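Local atomic coordinates of capsid (Human calicivirus NLV/Boxer/2001/US, PDB entry 4RDL), a protein that forms the protruding (P) domain of the norovirus capsid protein, which pairs into dimers and binds histo-blood group glycans such as the Lewis y tetrasaccharide. Residues 235-240 with 294-299; 254-259 with 263-268. One frame throughout, in Å; residues are numbered along the deposited sequence.

Contact 1 (235-240 with 294-299); sequences QEFVSH and GVFVFI
Phe237 and Phe296 make the whole of this contact. The helix residue presents the edge of its ring to the face of the Phe296 ring. The two planes stand at 87°, and the centroids are 5.8 Å apart. This is an offset edge-to-face aromatic pair. The touching atom on the helix side is CZ of Phe237, the far end of the ring. It lies 3.9 Å from CD2 of Phe296 and 4.0 Å from CB of Phe296, so it meets Phe296 at the root of the ring, by CB, CG and CD2. CB of Phe296 points to the helix. With CG anti to the carbonyl carbon (chi1 -65°), the ring then turns aside, so that its CB end, not its far end, meets Phe237. The tight part is small: only 71 Å² is buried, and the nearest CA atoms, those of Phe237 and Phe296, are still 10.2 Å apart. Both rings are buried. Met277 of strand 276-279 touches both, Phe269 packs edge-to-face with Phe296, and Pro17 meets Phe237. The looser side belongs to the partly exposed helix residues Glu236, Ser239 and His240, which do not touch the strand segment. Glu236 is shared: OE2 is hydrogen-bonded to Ser25 N of its own chain and OE1 to Ser66 OG of the second subunit. His240 NE2 bonds Ser15 OG, while the residue packs on Asn243 of that subunit. The arrangement is a helix laid beside an antiparallel sheet and joined to it through an aromatic core, in the part of the norovirus P domain usually called P1.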
loop_
_atom_site.group_PDB
_atom_site.type_symbol
_atom_site.label_atom_id
_atom_site.label_comp_id
_atom_site.label_asym_id
_atom_site.label_seq_id
_atom_site.Cartn_x
_atom_site.Cartn_y
_atom_site.Cartn_z
ATOM N N GLN A 235 -2.963 -0.241 -8.917
ATOM C CA GLN A 235 -2.579 1.018 -8.297
ATOM C C GLN A 235 -1.270 1.562 -8.879
ATOM O O GLN A 235 -1.106 2.768 -9.064
ATOM C CB GLN A 235 -2.442 0.865 -6.786
ATOM C CG GLN A 235 -2.117 2.184 -6.092
ATOM C CD GLN A 235 -3.197 3.228 -6.313
ATOM O OE1 GLN A 235 -4.366 2.893 -6.504
ATOM N NE2 GLN A 235 -2.814 4.506 -6.270
ATOM N N GLU A 236 -0.328 0.675 -9.174
ATOM C CA GLU A 236 0.960 1.144 -9.655
ATOM C C GLU A 236 0.862 1.712 -11.079
ATOM O O GLU A 236 1.716 2.489 -11.484
ATOM C CB GLU A 236 2.040 0.071 -9.519
ATOM C CG GLU A 236 2.495 -0.173 -8.073
ATOM C CD GLU A 236 1.535 -1.049 -7.267
ATOM O OE1 GLU A 236 1.764 -1.204 -6.042
ATOM O OE2 GLU A 236 0.558 -1.587 -7.843
ATOM N N PHE A 237 -0.183 1.352 -11.827
ATOM C CA PHE A 237 -0.438 2.054 -13.091
ATOM C C PHE A 237 -0.811 3.505 -12.796
ATOM O O PHE A 237 -0.386 4.421 -13.506
ATOM C CB PHE A 237 -1.589 1.421 -13.883
ATOM C CG PHE A 237 -1.176 0.305 -14.807
ATOM C CD1 PHE A 237 -0.413 -0.761 -14.351
ATOM C CD2 PHE A 237 -1.611 0.293 -16.124
ATOM C CE1 PHE A 237 -0.066 -1.799 -15.205
ATOM C CE2 PHE A 237 -1.268 -0.748 -16.984
ATOM C CZ PHE A 237 -0.495 -1.787 -16.525
ATOM N N VAL A 238 -1.632 3.712 -11.770
ATOM C CA VAL A 238 -2.063 5.066 -11.423
ATOM C C VAL A 238 -0.856 5.952 -11.100
ATOM O O VAL A 238 -0.697 7.041 -11.667
ATOM C CB VAL A 238 -3.057 5.077 -10.231
ATOM C CG1 VAL A 238 -3.415 6.512 -9.850
ATOM C CG2 VAL A 238 -4.306 4.271 -10.567
ATOM N N SER A 239 -0.002 5.501 -10.183
ATOM C CA SER A 239 1.151 6.317 -9.801
ATOM C C SER A 239 2.099 6.498 -10.983
ATOM O O SER A 239 2.727 7.545 -11.125
ATOM C CB SER A 239 1.879 5.741 -8.585
ATOM O OG SER A 239 2.201 4.379 -8.762
ATOM N N HIS A 240 2.180 5.487 -11.843
ATOM C CA HIS A 240 3.013 5.582 -13.033
ATOM C C HIS A 240 2.547 6.732 -13.925
ATOM O O HIS A 240 3.352 7.560 -14.352
ATOM C CB HIS A 240 3.000 4.266 -13.806
ATOM C CG HIS A 240 3.997 4.211 -14.919
ATOM N ND1 HIS A 240 5.345 4.019 -14.699
ATOM C CD2 HIS A 240 3.846 4.316 -16.262
ATOM C CE1 HIS A 240 5.980 4.005 -15.858
ATOM N NE2 HIS A 240 5.093 4.185 -16.823
ATOM N N GLY A 294 2.448 -12.110 -16.079
ATOM C CA GLY A 294 2.884 -11.410 -17.274
ATOM C C GLY A 294 3.130 -9.935 -17.009
ATOM O O GLY A 294 2.776 -9.402 -15.952
ATOM N N VAL A 295 3.723 -9.276 -17.996
ATOM C CA VAL A 295 4.076 -7.867 -17.916
ATOM C C VAL A 295 3.380 -7.129 -19.051
ATOM O O VAL A 295 3.464 -7.554 -20.199
ATOM C CB VAL A 295 5.606 -7.677 -18.040
ATOM C CG1 VAL A 295 5.954 -6.205 -18.101
ATOM C CG2 VAL A 295 6.326 -8.354 -16.869
ATOM N N PHE A 296 2.670 -6.048 -18.737
ATOM C CA PHE A 296 2.077 -5.225 -19.786
ATOM C C PHE A 296 3.152 -4.347 -20.405
ATOM O O PHE A 296 3.954 -3.736 -19.695
ATOM C CB PHE A 296 0.918 -4.365 -19.267
ATOM C CG PHE A 296 -0.260 -5.161 -18.789
ATOM C CD1 PHE A 296 -1.266 -5.521 -19.673
ATOM C CD2 PHE A 296 -0.363 -5.550 -17.458
ATOM C CE1 PHE A 296 -2.354 -6.262 -19.250
ATOM C CE2 PHE A 296 -1.448 -6.297 -17.025
ATOM C CZ PHE A 296 -2.445 -6.653 -17.927
ATOM N N VAL A 297 3.162 -4.298 -21.736
ATOM C CA VAL A 297 4.092 -3.458 -22.471
ATOM C C VAL A 297 3.335 -2.596 -23.480
ATOM O O VAL A 297 2.562 -3.102 -24.298
ATOM C CB VAL A 297 5.139 -4.305 -23.228
ATOM C CG1 VAL A 297 6.110 -3.407 -23.986
ATOM C CG2 VAL A 297 5.891 -5.214 -22.269
ATOM N N PHE A 298 3.553 -1.289 -23.415
ATOM C CA PHE A 298 3.011 -0.375 -24.408
ATOM C C PHE A 298 3.684 -0.569 -25.772
ATOM O O PHE A 298 4.907 -0.463 -25.899
ATOM C CB PHE A 298 3.172 1.068 -23.929
ATOM C CG PHE A 298 2.780 2.096 -24.951
ATOM C CD1 PHE A 298 1.472 2.181 -25.403
ATOM C CD2 PHE A 298 3.718 2.989 -25.451
ATOM C CE1 PHE A 298 1.102 3.138 -26.339
ATOM C CE2 PHE A 298 3.361 3.948 -26.389
ATOM C CZ PHE A 298 2.051 4.021 -26.835
ATOM N N ILE A 299 2.867 -0.867 -26.778
ATOM C CA ILE A 299 3.341 -1.069 -28.148
ATOM C C ILE A 299 3.270 0.234 -28.939
ATOM O O ILE A 299 4.280 0.710 -29.460
ATOM C CB ILE A 299 2.508 -2.155 -28.871
ATOM C CG1 ILE A 299 2.531 -3.464 -28.076
ATOM C CG2 ILE A 299 2.992 -2.346 -30.311
ATOM C CD1 ILE A 299 3.926 -3.992 -27.797
#

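Contact 2 (254-259 with 263-268)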
loop_
_atom_site.group_PDB
_atom_site.type_symbol
_atom_site.label_atom_id
_atom_site.label_comp_id
_atom_site.label_asym_id
_atom_site.label_seq_id
_atom_site.Cartn_x
_atom_site.Cartn_y
_atom_site.Cartn_z
ATOM N N LEU A 254 -2.271 0.552 -27.371
ATOM C CA LEU A 254 -2.189 -0.894 -27.537
ATOM C C LEU A 254 -1.151 -1.437 -26.568
ATOM O O LEU A 254 0.004 -0.981 -26.566
ATOM C CB LEU A 254 -1.780 -1.260 -28.973
ATOM C CG LEU A 254 -1.502 -2.748 -29.226
ATOM C CD1 LEU A 254 -2.766 -3.578 -29.061
ATOM C CD2 LEU A 254 -0.899 -2.965 -30.619
ATOM N N LEU A 255 -1.571 -2.399 -25.744
ATOM C CA LEU A 255 -0.659 -3.101 -24.838
ATOM C C LEU A 255 -0.554 -4.561 -25.228
ATOM O O LEU A 255 -1.546 -5.170 -25.649
ATOM C CB LEU A 255 -1.149 -3.053 -23.389
ATOM C CG LEU A 255 -1.566 -1.717 -22.801
ATOM C CD1 LEU A 255 -1.913 -1.935 -21.331
ATOM C CD2 LEU A 255 -0.452 -0.699 -22.948
ATOM N N HIS A 256 0.643 -5.122 -25.077
ATOM C CA HIS A 256 0.807 -6.562 -25.119
ATOM C C HIS A 256 1.121 -7.045 -23.717
ATOM O O HIS A 256 1.933 -6.449 -23.012
ATOM C CB HIS A 256 1.904 -6.970 -26.098
ATOM C CG HIS A 256 1.484 -6.849 -27.521
ATOM N ND1 HIS A 256 2.315 -7.167 -28.574
ATOM C CD2 HIS A 256 0.308 -6.458 -28.072
ATOM C CE1 HIS A 256 1.672 -6.970 -29.709
ATOM N NE2 HIS A 256 0.449 -6.548 -29.432
ATOM N N TYR A 257 0.439 -8.106 -23.308
ATOM C CA TYR A 257 0.683 -8.756 -22.031
ATOM C C TYR A 257 1.642 -9.886 -22.343
ATOM O O TYR A 257 1.275 -10.864 -23.010
ATOM C CB TYR A 257 -0.640 -9.274 -21.475
ATOM C CG TYR A 257 -0.582 -9.959 -20.131
ATOM C CD1 TYR A 257 -0.254 -9.253 -18.975
ATOM C CD2 TYR A 257 -0.899 -11.309 -20.003
ATOM C CE1 TYR A 257 -0.229 -9.876 -17.743
ATOM C CE2 TYR A 257 -0.873 -11.943 -18.763
ATOM C CZ TYR A 257 -0.534 -11.218 -17.641
ATOM O OH TYR A 257 -0.514 -11.823 -16.401
ATOM N N VAL A 258 2.886 -9.732 -21.904
ATOM C CA VAL A 258 3.954 -10.620 -22.353
ATOM C C VAL A 258 4.524 -11.529 -21.268
ATOM O O VAL A 258 4.491 -11.205 -20.073
ATOM C CB VAL A 258 5.101 -9.831 -23.018
ATOM C CG1 VAL A 258 4.547 -8.843 -24.041
ATOM C CG2 VAL A 258 5.966 -9.124 -21.969
ATOM N N ASP A 259 5.049 -12.668 -21.701
ATOM C CA ASP A 259 5.755 -13.584 -20.816
ATOM C C ASP A 259 6.927 -12.832 -20.197
ATOM O O ASP A 259 7.678 -12.179 -20.909
ATOM C CB ASP A 259 6.258 -14.784 -21.615
ATOM C CG ASP A 259 6.939 -15.820 -20.751
ATOM O OD1 ASP A 259 6.301 -16.850 -20.442
ATOM O OD2 ASP A 259 8.111 -15.609 -20.376
ATOM N N HIS A 263 9.294 -12.514 -23.202
ATOM C CA HIS A 263 8.675 -11.318 -23.774
ATOM C C HIS A 263 7.754 -11.627 -24.953
ATOM O O HIS A 263 7.370 -10.734 -25.715
ATOM C CB HIS A 263 9.736 -10.281 -24.146
ATOM C CG HIS A 263 10.463 -9.726 -22.964
ATOM N ND1 HIS A 263 9.884 -9.627 -21.717
ATOM C CD2 HIS A 263 11.726 -9.252 -22.831
ATOM C CE1 HIS A 263 10.755 -9.109 -20.869
ATOM N NE2 HIS A 263 11.881 -8.874 -21.519
ATOM N N ARG A 264 7.390 -12.897 -25.086
ATOM C CA ARG A 264 6.416 -13.301 -26.088
ATOM C C ARG A 264 5.040 -12.765 -25.716
ATOM O O ARG A 264 4.634 -12.835 -24.556
ATOM C CB ARG A 264 6.366 -14.823 -26.178
ATOM C CG ARG A 264 5.586 -15.351 -27.360
ATOM C CD ARG A 264 5.688 -16.869 -27.441
ATOM N NE ARG A 264 4.893 -17.538 -26.407
ATOM C CZ ARG A 264 5.349 -17.897 -25.211
ATOM N NH1 ARG A 264 6.606 -17.654 -24.877
ATOM N NH2 ARG A 264 4.542 -18.497 -24.348
ATOM N N ASN A 265 4.324 -12.233 -26.695
ATOM C CA ASN A 265 2.975 -11.732 -26.471
ATOM C C ASN A 265 1.985 -12.852 -26.157
ATOM O O ASN A 265 1.875 -13.829 -26.913
ATOM C CB ASN A 265 2.498 -10.950 -27.696
ATOM C CG ASN A 265 1.105 -10.392 -27.521
ATOM O OD1 ASN A 265 0.731 -9.949 -26.430
ATOM N ND2 ASN A 265 0.318 -10.425 -28.591
ATOM N N LEU A 266 1.262 -12.699 -25.051
ATOM C CA LEU A 266 0.257 -13.669 -24.624
ATOM C C LEU A 266 -1.171 -13.199 -24.899
ATOM O O LEU A 266 -2.109 -13.998 -24.874
ATOM C CB LEU A 266 0.404 -13.950 -23.128
ATOM C CG LEU A 266 1.803 -14.358 -22.667
ATOM C CD1 LEU A 266 1.829 -14.530 -21.158
ATOM C CD2 LEU A 266 2.242 -15.630 -23.365
ATOM N N GLY A 267 -1.336 -11.904 -25.148
ATOM C CA GLY A 267 -2.650 -11.328 -25.373
ATOM C C GLY A 267 -2.600 -9.821 -25.515
ATOM O O GLY A 267 -1.815 -9.146 -24.839
ATOM N N GLU A 268 -3.433 -9.287 -26.404
ATOM C CA GLU A 268 -3.485 -7.846 -26.637
ATOM C C GLU A 268 -4.598 -7.177 -25.853
ATOM O O GLU A 268 -5.659 -7.773 -25.631
ATOM C CB GLU A 268 -3.736 -7.553 -28.111
ATOM C CG GLU A 268 -2.701 -8.076 -29.069
ATOM C CD GLU A 268 -2.908 -7.470 -30.435
ATOM O OE1 GLU A 268 -3.973 -7.732 -31.031
ATOM O OE2 GLU A 268 -2.034 -6.695 -30.880
#
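The His256 ring carries the Asn265 amide on one face and meets the Glu268 carboxylate at its edge. The motif is a beta hairpin with a classic bulge. Ring and amide are stacked, their planes 14° apart, with Asn265 ND2 3.7 Å above the ring plane and over its centre. At the edge, His256 NE2 donates to Glu268 OE2 at 2.9 Å. The acceptor uses its anti lone pair and lies 18° out of the ring plane. The same OE2 is hydrogen-bonded to Tyr306 OH, so two partners hold this oxygen. At the bulge, Leu266 and Gly267 both face Tyr257 across the antiparallel pair. Tyr257 N donates to Gly267 O at 2.9 Å, while Tyr257 O accepts from Leu266 N at 2.7 Å. His256 pairs with Glu268, and Val258 with Asn265, both as non-hydrogen-bonded pairs. These four side chains leave the same face of the sheet. Tyr257 leaves the other face, where its ring touches Leu266 and Phe296 and its OH is bonded to Pro291 O and Gly294 N. Toward the turn, Asp259 N donates to Arg264 O and His263 N to Asp259 O. Asp259 OD2 accepts from the backbone N of Asp261 and of Thr262, tying the carboxylate to the turn itself. With CG anti to the backbone N (chi1 -179°), the amide of Asn265 lies over the His256 ring, and OD1 still accepts from Gly267 N in an Asx turn. That bond, 3.1 Å from Gly267 N to Asn265 OD1, has its donor well above the carbonyl plane of the amide.

Overall arrangement
Of the elements in these contacts, helix 235-244 comes first along the chain and supplies the first half of contact 1. Strand 252-258 follows and turns through residues 260-262 into strand 265-272, closing the short hairpin of contact 2. The chain then runs through strand 276-279 to strand 295-302, where contact 1 closes its longer loop. Contact 2 is therefore nested inside contact 1. Strand 252-258 lies between strands 265-272 and 295-302, so both contacts reach one antiparallel sheet. Their centres are 12 Å apart. They meet directly through probable backbone hydrogen bonds, Val297 N to His256 O and Val258 N to Val295 O. Together they tie the helix to the sheet and its hairpin.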